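Local coordinates for dual specificity protein phosphatase 12 (Homo sapiens, PDB 4KI9) that removes phosphate from tyrosine and from serine or threonine residues of proteins, as a dual specificity phosphatase whose catalytic domain is the part described here, at residues I27-T32 / V72-Q77; T32-E37 / V93-A98; P60-L65 / E130-Q135. The protein carries 2 engineered substitutions. All blocks are in the same frame, centred on the assembly; numbering follows the deposited sequence.

Contact 1. Residues I27-T32 / V72-Q77; sequences ITAVLT and VAFIGQ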
loop_
_atom_site.group_PDB
_atom_site.type_symbol
_atom_site.label_atom_id
_atom_site.label_comp_id
_atom_site.label_asym_id
_atom_site.label_seq_id
_atom_site.Cartn_x
_atom_site.Cartn_y
_atom_site.Cartn_z
ATOM N N ILE A 27 -9.220 -4.028 14.111
ATOM C CA ILE A 27 -8.241 -4.388 13.080
ATOM C C ILE A 27 -7.533 -5.701 13.428
ATOM O O ILE A 27 -6.981 -5.843 14.511
ATOM C CB ILE A 27 -7.241 -3.255 12.858
ATOM C CG1 ILE A 27 -7.943 -2.102 12.132
ATOM C CG2 ILE A 27 -6.021 -3.733 12.044
ATOM C CD1 ILE A 27 -7.163 -0.847 12.121
ATOM N N THR A 28 -7.579 -6.673 12.518
ATOM C CA THR A 28 -6.930 -7.955 12.764
ATOM C C THR A 28 -6.015 -8.357 11.616
ATOM O O THR A 28 -5.528 -9.484 11.574
ATOM C CB THR A 28 -7.935 -9.087 13.021
ATOM O OG1 THR A 28 -8.809 -9.222 11.890
ATOM C CG2 THR A 28 -8.747 -8.816 14.290
ATOM N N ALA A 29 -5.785 -7.429 10.692
ATOM C CA ALA A 29 -4.839 -7.646 9.601
ATOM C C ALA A 29 -4.002 -6.392 9.413
ATOM O O ALA A 29 -4.537 -5.296 9.254
ATOM C CB ALA A 29 -5.564 -8.023 8.313
ATOM N N VAL A 30 -2.681 -6.544 9.453
ATOM C CA VAL A 30 -1.805 -5.385 9.389
ATOM C C VAL A 30 -0.735 -5.574 8.340
ATOM O O VAL A 30 0.033 -6.539 8.393
ATOM C CB VAL A 30 -1.142 -5.091 10.758
ATOM C CG1 VAL A 30 -0.147 -3.930 10.628
ATOM C CG2 VAL A 30 -2.203 -4.773 11.816
ATOM N N LEU A 31 -0.707 -4.667 7.370
ATOM C CA LEU A 31 0.337 -4.674 6.362
ATOM C C LEU A 31 1.310 -3.575 6.723
ATOM O O LEU A 31 0.968 -2.392 6.695
ATOM C CB LEU A 31 -0.240 -4.425 4.966
ATOM C CG LEU A 31 0.693 -4.717 3.774
ATOM C CD1 LEU A 31 -0.149 -4.818 2.508
ATOM C CD2 LEU A 31 1.762 -3.644 3.568
ATOM N N THR A 32 2.522 -3.983 7.068
ATOM C CA THR A 32 3.616 -3.059 7.334
ATOM C C THR A 32 4.467 -2.894 6.071
ATOM O O THR A 32 4.996 -3.865 5.535
ATOM C CB THR A 32 4.507 -3.587 8.472
ATOM O OG1 THR A 32 3.712 -3.797 9.652
ATOM C CG2 THR A 32 5.651 -2.623 8.766
ATOM N N VAL A 72 -1.749 -6.035 -2.429
ATOM C CA VAL A 72 -3.172 -5.877 -2.732
ATOM C C VAL A 72 -3.964 -7.167 -2.432
ATOM O O VAL A 72 -5.095 -7.108 -1.934
ATOM C CB VAL A 72 -3.403 -5.420 -4.184
ATOM C CG1 VAL A 72 -4.903 -5.511 -4.543
ATOM C CG2 VAL A 72 -2.841 -3.973 -4.381
ATOM N N ALA A 73 -3.362 -8.316 -2.726
ATOM C CA ALA A 73 -3.984 -9.615 -2.433
ATOM C C ALA A 73 -4.171 -9.828 -0.922
ATOM O O ALA A 73 -5.185 -10.386 -0.482
ATOM C CB ALA A 73 -3.158 -10.755 -3.036
ATOM N N PHE A 74 -3.199 -9.390 -0.130
ATOM C CA PHE A 74 -3.298 -9.528 1.328
ATOM C C PHE A 74 -4.472 -8.709 1.836
ATOM O O PHE A 74 -5.292 -9.177 2.627
ATOM C CB PHE A 74 -2.014 -9.043 2.003
ATOM C CG PHE A 74 -2.090 -9.029 3.508
ATOM C CD1 PHE A 74 -2.292 -7.846 4.194
ATOM C CD2 PHE A 74 -1.981 -10.213 4.233
ATOM C CE1 PHE A 74 -2.368 -7.836 5.596
ATOM C CE2 PHE A 74 -2.040 -10.209 5.616
ATOM C CZ PHE A 74 -2.244 -9.021 6.296
ATOM N N ILE A 75 -4.556 -7.476 1.360
ATOM C CA ILE A 75 -5.601 -6.584 1.824
ATOM C C ILE A 75 -6.956 -7.099 1.352
ATOM O O ILE A 75 -7.914 -7.141 2.127
ATOM C CB ILE A 75 -5.404 -5.161 1.307
ATOM C CG1 ILE A 75 -4.053 -4.608 1.791
ATOM C CG2 ILE A 75 -6.573 -4.280 1.801
ATOM C CD1 ILE A 75 -3.636 -3.307 1.090
ATOM N N GLY A 76 -7.020 -7.496 0.081
ATOM C CA GLY A 76 -8.250 -7.980 -0.521
ATOM C C GLY A 76 -8.794 -9.223 0.160
ATOM O O GLY A 76 -9.996 -9.317 0.401
ATOM N N GLN A 77 -7.923 -10.186 0.446
ATOM C CA GLN A 77 -8.351 -11.417 1.126
ATOM C C GLN A 77 -8.864 -11.136 2.542
ATOM O O GLN A 77 -9.876 -11.704 2.977
ATOM C CB GLN A 77 -7.212 -12.454 1.174
ATOM C CG GLN A 77 -7.645 -13.797 1.775
ATOM C CD GLN A 77 -6.583 -14.881 1.648
ATOM O OE1 GLN A 77 -5.643 -14.763 0.856
ATOM N NE2 GLN A 77 -6.736 -15.952 2.426
#
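Phe74 reaches from helix 68-80 to strand 27-34 and sets its ring against Ala29, Val30 and Leu31, while Ile75, the next helical residue, meets the end of Leu31. The two segments run nearly antiparallel (168°) with their axes 9.3 Å apart at closest, an interval bridged by side chains without any hydrogen bond. CG of Phe74 stands anti to its backbone N (chi1 174°), and from there CD1, CE1 and CZ do the touching. Phe74 CZ lies 4.0 Å from Ala29 CB, and Phe74 CD1 is 4.1 Å from Leu31 CB. Between them, Phe74 CE1 comes within 3.9 Å of the carbonyl O of Val30, whose own side chain points away from the helix. The more closely enclosed part is the meeting of Leu31 and Ile75, whose side chains cross at about a right angle, with Leu31 CD1 4.0 Å from Ile75 CG1. Both residues are buried; Ile75 is also covered by Val87 and by Ile99 and Phe103 of helix 95-108. Phe74 makes the broadest contact, yet it is partly exposed and so forms the side nearer solvent; Leu52 of the adjacent strand adds to its packing. An alanine in place of Phe74 would probably open a gap beside Ala29 CB and the Val30 carbonyl and leave Leu31 CB without its aromatic neighbour. Alternating strand residues that face a helix in this way are characteristic of an alpha/beta sheet, here the central sheet of the dual specificity phosphatase fold with helix 68-80 packed against it.

Contact 2. Residues T32-E37 / V93-A98; sequences TVDSEE and VSRSVA. With PO4 (phosphate ion), chain B.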
loop_
_atom_site.group_PDB
_atom_site.type_symbol
_atom_site.label_atom_id
_atom_site.label_comp_id
_atom_site.label_asym_id
_atom_site.label_seq_id
_atom_site.Cartn_x
_atom_site.Cartn_y
_atom_site.Cartn_z
ATOM N N THR A 32 2.522 -3.983 7.068
ATOM C CA THR A 32 3.616 -3.059 7.334
ATOM C C THR A 32 4.467 -2.894 6.071
ATOM O O THR A 32 4.996 -3.865 5.535
ATOM C CB THR A 32 4.507 -3.587 8.472
ATOM O OG1 THR A 32 3.712 -3.797 9.652
ATOM C CG2 THR A 32 5.651 -2.623 8.766
ATOM N N VAL A 33 4.574 -1.662 5.580
ATOM C CA VAL A 33 5.491 -1.373 4.487
ATOM C C VAL A 33 6.484 -0.331 5.002
ATOM O O VAL A 33 6.169 0.847 5.111
ATOM C CB VAL A 33 4.741 -0.944 3.184
ATOM C CG1 VAL A 33 3.686 0.136 3.470
ATOM C CG2 VAL A 33 5.724 -0.497 2.108
ATOM N N ASP A 34 7.679 -0.794 5.357
ATOM C CA ASP A 34 8.592 0.003 6.154
ATOM C C ASP A 34 9.940 -0.701 6.137
ATOM O O ASP A 34 10.072 -1.774 5.541
ATOM C CB ASP A 34 8.053 0.075 7.584
ATOM C CG ASP A 34 8.410 1.373 8.291
ATOM O OD1 ASP A 34 9.427 1.990 7.935
ATOM O OD2 ASP A 34 7.671 1.762 9.221
ATOM N N SER A 35 10.937 -0.107 6.783
ATOM C CA SER A 35 12.265 -0.711 6.843
ATOM C C SER A 35 12.352 -1.824 7.888
ATOM O O SER A 35 13.230 -2.681 7.813
ATOM C CB SER A 35 13.317 0.364 7.137
ATOM O OG SER A 35 12.988 1.067 8.326
ATOM N N GLU A 36 11.437 -1.814 8.858
ATOM C CA GLU A 36 11.450 -2.804 9.937
ATOM C C GLU A 36 10.027 -3.150 10.326
ATOM O O GLU A 36 9.116 -2.361 10.087
ATOM C CB GLU A 36 12.187 -2.249 11.161
ATOM C CG GLU A 36 11.465 -1.075 11.805
ATOM C CD GLU A 36 12.129 -0.588 13.081
ATOM O OE1 GLU A 36 11.399 -0.213 14.024
ATOM O OE2 GLU A 36 13.376 -0.571 13.135
ATOM N N GLU A 37 9.834 -4.326 10.921
ATOM C CA GLU A 37 8.522 -4.725 11.430
ATOM C C GLU A 37 8.236 -4.018 12.755
ATOM O O GLU A 37 9.163 -3.659 13.470
ATOM C CB GLU A 37 8.452 -6.244 11.608
ATOM C CG GLU A 37 8.426 -7.007 10.298
ATOM C CD GLU A 37 8.055 -8.464 10.469
ATOM O OE1 GLU A 37 8.970 -9.314 10.495
ATOM O OE2 GLU A 37 6.845 -8.764 10.567
ATOM N N VAL A 93 2.653 8.679 4.955
ATOM C CA VAL A 93 2.634 9.704 3.906
ATOM C C VAL A 93 2.993 9.205 2.491
ATOM O O VAL A 93 2.461 9.704 1.499
ATOM C CB VAL A 93 3.559 10.885 4.315
ATOM C CG1 VAL A 93 4.034 11.670 3.113
ATOM C CG2 VAL A 93 2.853 11.780 5.316
ATOM N N SER A 94 3.864 8.201 2.400
ATOM C CA SER A 94 4.401 7.773 1.105
ATOM C C SER A 94 4.245 6.266 0.831
ATOM O O SER A 94 3.479 5.870 -0.031
ATOM C CB SER A 94 5.865 8.182 0.978
ATOM O OG SER A 94 6.411 7.771 -0.263
ATOM N N ARG A 95 4.973 5.432 1.559
ATOM C CA ARG A 95 4.917 3.983 1.317
ATOM C C ARG A 95 3.511 3.389 1.514
ATOM O O ARG A 95 3.006 2.643 0.669
ATOM C CB ARG A 95 5.934 3.259 2.199
ATOM C CG ARG A 95 7.397 3.432 1.764
ATOM C CD ARG A 95 8.367 2.955 2.860
ATOM N NE ARG A 95 8.451 3.910 3.963
ATOM C CZ ARG A 95 9.351 3.860 4.944
ATOM N NH1 ARG A 95 10.262 2.898 4.965
ATOM N NH2 ARG A 95 9.346 4.786 5.902
ATOM N N SER A 96 2.871 3.727 2.626
ATOM C CA SER A 96 1.543 3.194 2.909
ATOM C C SER A 96 0.527 3.804 1.943
ATOM O O SER A 96 -0.380 3.127 1.470
ATOM C CB SER A 96 1.170 3.510 4.351
ATOM O OG SER A 96 1.331 4.899 4.589
ATOM N N VAL A 97 0.698 5.090 1.641
ATOM C CA VAL A 97 -0.136 5.781 0.666
ATOM C C VAL A 97 -0.084 5.130 -0.722
ATOM O O VAL A 97 -1.116 4.945 -1.360
ATOM C CB VAL A 97 0.259 7.282 0.571
ATOM C CG1 VAL A 97 -0.394 7.937 -0.625
ATOM C CG2 VAL A 97 -0.133 8.007 1.859
ATOM N N ALA A 98 1.113 4.776 -1.183
ATOM C CA ALA A 98 1.258 4.055 -2.451
ATOM C C ALA A 98 0.512 2.707 -2.450
ATOM O O ALA A 98 -0.173 2.350 -3.421
ATOM C CB ALA A 98 2.734 3.850 -2.778
HETATM P P PO4 B . 6.537 6.993 4.712
HETATM O O1 PO4 B . 7.147 6.504 6.005
HETATM O O2 PO4 B . 6.908 6.062 3.588
HETATM O O3 PO4 B . 5.040 7.116 4.844
HETATM O O4 PO4 B . 7.120 8.349 4.375
#
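Val33 and Ser96 bring their CA atoms to 6.2 Å where the end of strand 27-34 passes the first turn of helix 95-108. Val33 turns both methyls to that turn: its CG2 rests 3.8 Å from Arg95 CB, and its CG1 is packed against CA and N of Ser96. Beyond this apolar patch the contact becomes charged. Asp34 OD1 lies 3.2 Å from Arg95 NH1, but well out of the guanidinium plane, with carboxylate and guanidinium turned 72° apart; the pair is a salt bridge of charges alone, no N-H pointing at the oxygen. The same OD1 accepts a bond from Ser35 N at 2.8 Å, on its anti side, which helps to fix the carboxylate over the arginine, while Arg95 NH1 donates to the carbonyl O of Ala56. Val93, Ser94 and Arg95 close the phosphate-binding P-loop of the protein tyrosine phosphatases, the CX5R signature, and helix 95-108 starts from its arginine; a phosphate ion, probably from the crystallisation liquor, occupies the loop. A bend at chi3 (-75°) turns Arg95 NE back to the ion. At the edge of the guanidinium, NE donates to phosphate O2 at 2.7 Å and NH2 to phosphate O1 at 2.8 Å, a two-pronged grip. O2 also takes the backbone N-H of Arg95, so one residue holds it twice. Val93 N and Ser94 N both bind phosphate O3, each at 2.9 Å, and Ser89 OG and Ala91 N add further bonds to the ion. Ser89 is an engineered residue at the position of the predicted phosphocysteine, and its OG is hydrogen-bonded to Ser96 OG.

Contact 3. Residues P60-L65 / E130-Q135; sequences PETDLL and EGFEWQ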
loop_
_atom_site.group_PDB
_atom_site.type_symbol
_atom_site.label_atom_id
_atom_site.label_comp_id
_atom_site.label_asym_id
_atom_site.label_seq_id
_atom_site.Cartn_x
_atom_site.Cartn_y
_atom_site.Cartn_z
ATOM N N PRO A 60 12.688 6.862 -4.149
ATOM C CA PRO A 60 12.261 6.660 -5.538
ATOM C C PRO A 60 12.874 5.413 -6.140
ATOM O O PRO A 60 12.241 4.783 -6.995
ATOM C CB PRO A 60 12.803 7.906 -6.256
ATOM C CG PRO A 60 12.880 8.937 -5.192
ATOM C CD PRO A 60 13.260 8.208 -3.936
ATOM N N GLU A 61 14.080 5.056 -5.699
ATOM C CA GLU A 61 14.755 3.870 -6.231
ATOM C C GLU A 61 14.154 2.579 -5.684
ATOM O O GLU A 61 14.422 1.501 -6.216
ATOM C CB GLU A 61 16.259 3.874 -5.935
ATOM C CG GLU A 61 16.921 5.232 -6.013
ATOM C CD GLU A 61 16.838 5.964 -4.693
ATOM O OE1 GLU A 61 17.504 5.526 -3.728
ATOM O OE2 GLU A 61 16.088 6.957 -4.614
ATOM N N THR A 62 13.362 2.679 -4.619
ATOM C CA THR A 62 12.756 1.481 -4.041
ATOM C C THR A 62 11.765 0.872 -5.013
ATOM O O THR A 62 10.916 1.572 -5.554
ATOM C CB THR A 62 12.042 1.773 -2.707
ATOM O OG1 THR A 62 13.004 2.206 -1.738
ATOM C CG2 THR A 62 11.348 0.524 -2.194
ATOM N N ASP A 63 11.887 -0.432 -5.246
ATOM C CA ASP A 63 10.939 -1.138 -6.094
ATOM C C ASP A 63 9.755 -1.628 -5.271
ATOM O O ASP A 63 9.802 -2.714 -4.686
ATOM C CB ASP A 63 11.623 -2.316 -6.799
ATOM C CG ASP A 63 10.662 -3.124 -7.662
ATOM O OD1 ASP A 63 9.519 -2.681 -7.889
ATOM O OD2 ASP A 63 11.055 -4.207 -8.144
ATOM N N LEU A 64 8.698 -0.822 -5.221
ATOM C CA LEU A 64 7.436 -1.249 -4.634
ATOM C C LEU A 64 6.600 -2.006 -5.656
ATOM O O LEU A 64 5.822 -2.910 -5.306
ATOM C CB LEU A 64 6.638 -0.043 -4.150
ATOM C CG LEU A 64 6.697 0.385 -2.687
ATOM C CD1 LEU A 64 5.500 1.257 -2.417
ATOM C CD2 LEU A 64 6.715 -0.806 -1.745
ATOM N N LEU A 65 6.749 -1.622 -6.921
ATOM C CA LEU A 65 5.939 -2.177 -8.017
ATOM C C LEU A 65 5.857 -3.703 -8.000
ATOM O O LEU A 65 4.779 -4.270 -8.165
ATOM C CB LEU A 65 6.474 -1.696 -9.376
ATOM C CG LEU A 65 5.780 -2.236 -10.636
ATOM C CD1 LEU A 65 4.279 -1.940 -10.609
ATOM C CD2 LEU A 65 6.396 -1.597 -11.889
ATOM N N GLU A 130 8.131 10.417 -5.809
ATOM C CA GLU A 130 7.929 10.499 -7.240
ATOM C C GLU A 130 8.153 9.174 -7.942
ATOM O O GLU A 130 7.521 8.895 -8.961
ATOM C CB GLU A 130 8.853 11.581 -7.823
ATOM C CG GLU A 130 10.337 11.449 -7.421
ATOM C CD GLU A 130 10.645 11.872 -5.971
ATOM O OE1 GLU A 130 11.840 11.886 -5.599
ATOM O OE2 GLU A 130 9.704 12.181 -5.203
ATOM N N GLY A 131 9.067 8.373 -7.406
ATOM C CA GLY A 131 9.270 7.012 -7.878
ATOM C C GLY A 131 8.028 6.138 -7.733
ATOM O O GLY A 131 7.689 5.375 -8.640
ATOM N N PHE A 132 7.348 6.241 -6.597
ATOM C CA PHE A 132 6.134 5.462 -6.379
ATOM C C PHE A 132 5.018 5.879 -7.347
ATOM O O PHE A 132 4.286 5.031 -7.860
ATOM C CB PHE A 132 5.670 5.530 -4.913
ATOM C CG PHE A 132 6.638 4.906 -3.929
ATOM C CD1 PHE A 132 7.630 4.034 -4.357
ATOM C CD2 PHE A 132 6.560 5.204 -2.576
ATOM C CE1 PHE A 132 8.522 3.459 -3.458
ATOM C CE2 PHE A 132 7.443 4.636 -1.664
ATOM C CZ PHE A 132 8.431 3.761 -2.107
ATOM N N GLU A 133 4.892 7.184 -7.606
ATOM C CA GLU A 133 3.937 7.671 -8.596
ATOM C C GLU A 133 4.151 7.019 -9.954
ATOM O O GLU A 133 3.205 6.549 -10.573
ATOM C CB GLU A 133 4.059 9.197 -8.782
ATOM C CG GLU A 133 3.425 10.010 -7.684
ATOM C CD GLU A 133 3.163 11.446 -8.117
ATOM O OE1 GLU A 133 3.542 11.793 -9.256
ATOM O OE2 GLU A 133 2.573 12.214 -7.325
ATOM N N TRP A 134 5.398 7.016 -10.416
ATOM C CA TRP A 134 5.749 6.416 -11.700
ATOM C C TRP A 134 5.432 4.913 -11.717
ATOM O O TRP A 134 4.853 4.391 -12.675
ATOM C CB TRP A 134 7.228 6.679 -12.002
ATOM C CG TRP A 134 7.790 5.915 -13.157
ATOM C CD1 TRP A 134 8.742 4.927 -13.108
ATOM C CD2 TRP A 134 7.447 6.075 -14.534
ATOM N NE1 TRP A 134 9.011 4.472 -14.379
ATOM C CE2 TRP A 134 8.227 5.156 -15.269
ATOM C CE3 TRP A 134 6.557 6.908 -15.220
ATOM C CZ2 TRP A 134 8.140 5.050 -16.656
ATOM C CZ3 TRP A 134 6.471 6.798 -16.599
ATOM C CH2 TRP A 134 7.258 5.876 -17.302
ATOM N N GLN A 135 5.790 4.226 -10.641
ATOM C CA GLN A 135 5.490 2.795 -10.513
ATOM C C GLN A 135 4.004 2.490 -10.596
ATOM O O GLN A 135 3.603 1.517 -11.225
ATOM C CB GLN A 135 6.108 2.218 -9.219
ATOM C CG GLN A 135 7.640 2.116 -9.309
ATOM C CD GLN A 135 8.298 1.897 -7.961
ATOM O OE1 GLN A 135 7.840 1.086 -7.150
ATOM N NE2 GLN A 135 9.377 2.625 -7.711
HETATM O O HOH W 1 11.204 4.163 -9.418
#
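Gln135 holds CG anti to its carbonyl carbon (chi1 -71°) and continues extended through CD (chi2 165°), which carries its amide from helix 130-141 to the backbone around Leu64. There OE1 accepts from two successive amides, Leu64 N at 2.8 Å and Leu65 N at 2.9 Å, both arriving from the same face of the amide plane. NE2 of Gln135 donates to Thr62 O at 2.9 Å and to a water that in turn donates to Pro60 O. One buried side chain thus satisfies three backbone groups of an irregular loop, and these bonds, acceptors at NE2 and donors at OE1, settle which way round its amide lies. Beside it, Leu64 CD1 sits 3.7 Å above the centre of the Phe132 ring, a CH-pi contact 6° off the ring normal, while Thr62 O meets the edge of that ring in its plane. At the other end the backbones touch: Pro60 CA and Gly131 CA are 3.8 Å apart, and a side chain at Gly131 would run into Pro60 O. Helix 151-160 covers Gln135 and Leu65 through Tyr156. Segment 60-65, between strand 50-55 and helix 68-80, probably corresponds to the general-acid loop and its continuation, as in other dual specificity phosphatases.

Contacts 1 and 2 follow one another along strand 27-34, share Thr32, and have centres 13 Å apart; the first lies against helix 68-80, the second at the phosphate site. Contact 3 adjoins contact 2, with centres 12 Å apart. There Phe132 CD2 is 3.5 Å from Ser94 OG, and Phe132 CE2 is 3.6 Å from Arg95 CG, which sets the ring against the last residues of the P-loop; the side chain of Phe132 is about 5 Å from the phosphate. Leu64 CD1 also packs 3.8 Å from Ala98 CB. Contact 1 stands farther off: its centre is 21 Å from that of contact 3, and the side chain of Leu31 is about 8 Å from those of Arg95 and the engineered Ser89.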